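Local atomic coordinates of tetratricopeptide repeat domain protein (Salinibacter ruber, PDB entry 3MA5), a protein that is of unknown function but, as a tetratricopeptide repeat domain, probably serves as a helical scaffold for binding other proteins or peptides. Residues Y11-Q15 with Y40-H46. Residues are numbered along the deposited sequence; the frame is centred on the assembly and turned at random.
Sequences YALAQ and YVGTYYH
Gln-15, its chain bent at chi2, sets OE1 over the centre of one face of the His-46 imidazole, 3.3 Å above the ring plane, while Tyr-45 CD1 lies over the opposite face, displaced toward the rim. Tyr-11 OH approaches the edge of the same imidazole, 3.1 Å from His-46 NE2. With CG anti to the backbone N (chi1 167°), the Tyr-11 ring points toward 42-46, whose local axis passes 11.2 Å from that of 11-15 and runs nearly parallel to it at 19°. The rim of this ring meets Gly-42: CE1 lies 3.4 Å from Gly-42 O, close to the ring plane, where the backbone carries no side chain. Tyr-40 OH lies over one face of the Tyr-11 ring, and Tyr-40 CE2 comes 3.7 Å from Tyr-11 CD1; the planes meet obliquely at 50°. Cutting Tyr-11 back to an alanine is likely to open a gap between the helices and leave Tyr-40 and His-46 without their shared aromatic neighbour. The predicted TPR repeats 7-40 and 41-74 meet here, and Thr-43 packs on helix 23-36. The junction thus appears to combine an aromatic cluster of Tyr-11, Tyr-40 and His-46 with polar groups gathered at the imidazole.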
loop_
_atom_site.group_PDB
_atom_site.type_symbol
_atom_site.label_atom_id
_atom_site.label_comp_id
_atom_site.label_asym_id
_atom_site.label_seq_id
_atom_site.Cartn_x
_atom_site.Cartn_y
_atom_site.Cartn_z
ATOM N N TYR A 11 -11.422 0.456 0.303
ATOM C CA TYR A 11 -10.217 -0.251 -0.110
ATOM C C TYR A 11 -10.532 -0.920 -1.473
ATOM O O TYR A 11 -9.857 -0.672 -2.476
ATOM C CB TYR A 11 -9.843 -1.316 0.922
ATOM C CG TYR A 11 -8.804 -2.291 0.431
ATOM C CD1 TYR A 11 -7.445 -2.061 0.637
ATOM C CD2 TYR A 11 -9.180 -3.432 -0.268
ATOM C CE1 TYR A 11 -6.484 -2.949 0.166
ATOM C CE2 TYR A 11 -8.229 -4.325 -0.751
ATOM C CZ TYR A 11 -6.881 -4.075 -0.529
ATOM O OH TYR A 11 -5.932 -4.953 -0.990
ATOM N N ALA A 12 -11.566 -1.761 -1.495
ATOM C CA ALA A 12 -11.975 -2.447 -2.717
ATOM C C ALA A 12 -12.276 -1.400 -3.787
ATOM O O ALA A 12 -11.974 -1.594 -4.966
ATOM C CB ALA A 12 -13.213 -3.318 -2.451
ATOM N N LEU A 13 -12.876 -0.297 -3.361
ATOM C CA LEU A 13 -13.198 0.807 -4.253
ATOM C C LEU A 13 -11.899 1.200 -4.957
ATOM O O LEU A 13 -11.767 1.066 -6.176
ATOM C CB LEU A 13 -13.704 1.987 -3.425
ATOM C CG LEU A 13 -14.436 3.187 -4.026
ATOM C CD1 LEU A 13 -14.203 3.280 -5.514
ATOM C CD2 LEU A 13 -15.911 3.034 -3.718
ATOM N N ALA A 14 -10.943 1.674 -4.160
ATOM C CA ALA A 14 -9.626 2.091 -4.633
ATOM C C ALA A 14 -9.020 1.057 -5.557
ATOM O O ALA A 14 -8.286 1.385 -6.480
ATOM C CB ALA A 14 -8.706 2.296 -3.453
ATOM N N GLN A 15 -9.343 -0.198 -5.283
ATOM C CA GLN A 15 -8.850 -1.344 -6.028
ATOM C C GLN A 15 -9.412 -1.527 -7.424
ATOM O O GLN A 15 -8.713 -1.994 -8.322
ATOM C CB GLN A 15 -9.118 -2.597 -5.220
ATOM C CG GLN A 15 -8.091 -2.869 -4.147
ATOM C CD GLN A 15 -7.035 -3.835 -4.631
ATOM O OE1 GLN A 15 -6.026 -3.432 -5.209
ATOM N NE2 GLN A 15 -7.278 -5.128 -4.424
ATOM N N TYR A 40 -4.957 -1.097 9.031
ATOM C CA TYR A 40 -5.670 -1.913 8.051
ATOM C C TYR A 40 -4.541 -2.195 7.050
ATOM O O TYR A 40 -4.279 -1.398 6.154
ATOM C CB TYR A 40 -6.772 -1.106 7.364
ATOM C CG TYR A 40 -7.571 -1.925 6.392
ATOM C CD1 TYR A 40 -8.744 -2.554 6.786
ATOM C CD2 TYR A 40 -7.129 -2.113 5.088
ATOM C CE1 TYR A 40 -9.459 -3.358 5.913
ATOM C CE2 TYR A 40 -7.832 -2.922 4.197
ATOM C CZ TYR A 40 -9.005 -3.540 4.621
ATOM O OH TYR A 40 -9.726 -4.341 3.764
ATOM N N VAL A 41 -3.869 -3.324 7.244
ATOM C CA VAL A 41 -2.713 -3.775 6.443
ATOM C C VAL A 41 -2.732 -3.783 4.906
ATOM O O VAL A 41 -1.704 -3.534 4.270
ATOM C CB VAL A 41 -2.301 -5.206 6.855
ATOM C CG1 VAL A 41 -0.820 -5.272 7.105
ATOM C CG2 VAL A 41 -3.089 -5.634 8.070
ATOM N N GLY A 42 -3.883 -4.086 4.315
ATOM C CA GLY A 42 -3.982 -4.180 2.872
ATOM C C GLY A 42 -3.594 -2.988 2.030
ATOM O O GLY A 42 -3.137 -3.147 0.882
ATOM N N THR A 43 -3.773 -1.797 2.593
ATOM C CA THR A 43 -3.464 -0.554 1.903
ATOM C C THR A 43 -1.989 -0.347 1.598
ATOM O O THR A 43 -1.627 0.150 0.542
ATOM C CB THR A 43 -3.907 0.653 2.727
ATOM O OG1 THR A 43 -5.185 0.395 3.301
ATOM C CG2 THR A 43 -3.999 1.887 1.859
ATOM N N TYR A 44 -1.136 -0.733 2.529
ATOM C CA TYR A 44 0.286 -0.504 2.360
ATOM C C TYR A 44 0.958 -1.094 1.142
ATOM O O TYR A 44 1.849 -0.473 0.593
ATOM C CB TYR A 44 1.031 -0.920 3.632
ATOM C CG TYR A 44 0.570 -0.164 4.850
ATOM C CD1 TYR A 44 -0.618 -0.503 5.492
ATOM C CD2 TYR A 44 1.291 0.935 5.327
ATOM C CE1 TYR A 44 -1.087 0.243 6.585
ATOM C CE2 TYR A 44 0.839 1.684 6.413
ATOM C CZ TYR A 44 -0.354 1.336 7.035
ATOM O OH TYR A 44 -0.835 2.093 8.084
ATOM N N TYR A 45 0.547 -2.277 0.712
ATOM C CA TYR A 45 1.191 -2.869 -0.451
ATOM C C TYR A 45 0.827 -2.182 -1.773
ATOM O O TYR A 45 1.684 -1.939 -2.617
ATOM C CB TYR A 45 0.875 -4.364 -0.512
ATOM C CG TYR A 45 1.319 -5.031 -1.777
ATOM C CD1 TYR A 45 0.522 -4.997 -2.920
ATOM C CD2 TYR A 45 2.568 -5.635 -1.859
ATOM C CE1 TYR A 45 0.970 -5.552 -4.129
ATOM C CE2 TYR A 45 3.025 -6.194 -3.063
ATOM C CZ TYR A 45 2.222 -6.146 -4.195
ATOM O OH TYR A 45 2.657 -6.677 -5.390
ATOM N N HIS A 46 -0.442 -1.869 -1.956
ATOM C CA HIS A 46 -0.855 -1.220 -3.172
ATOM C C HIS A 46 -0.425 0.235 -3.232
ATOM O O HIS A 46 -0.184 0.750 -4.319
ATOM C CB HIS A 46 -2.374 -1.331 -3.343
ATOM C CG HIS A 46 -2.856 -2.743 -3.462
ATOM N ND1 HIS A 46 -2.394 -3.606 -4.425
ATOM C CD2 HIS A 46 -3.699 -3.468 -2.680
ATOM C CE1 HIS A 46 -2.912 -4.804 -4.233
ATOM N NE2 HIS A 46 -3.708 -4.743 -3.177
#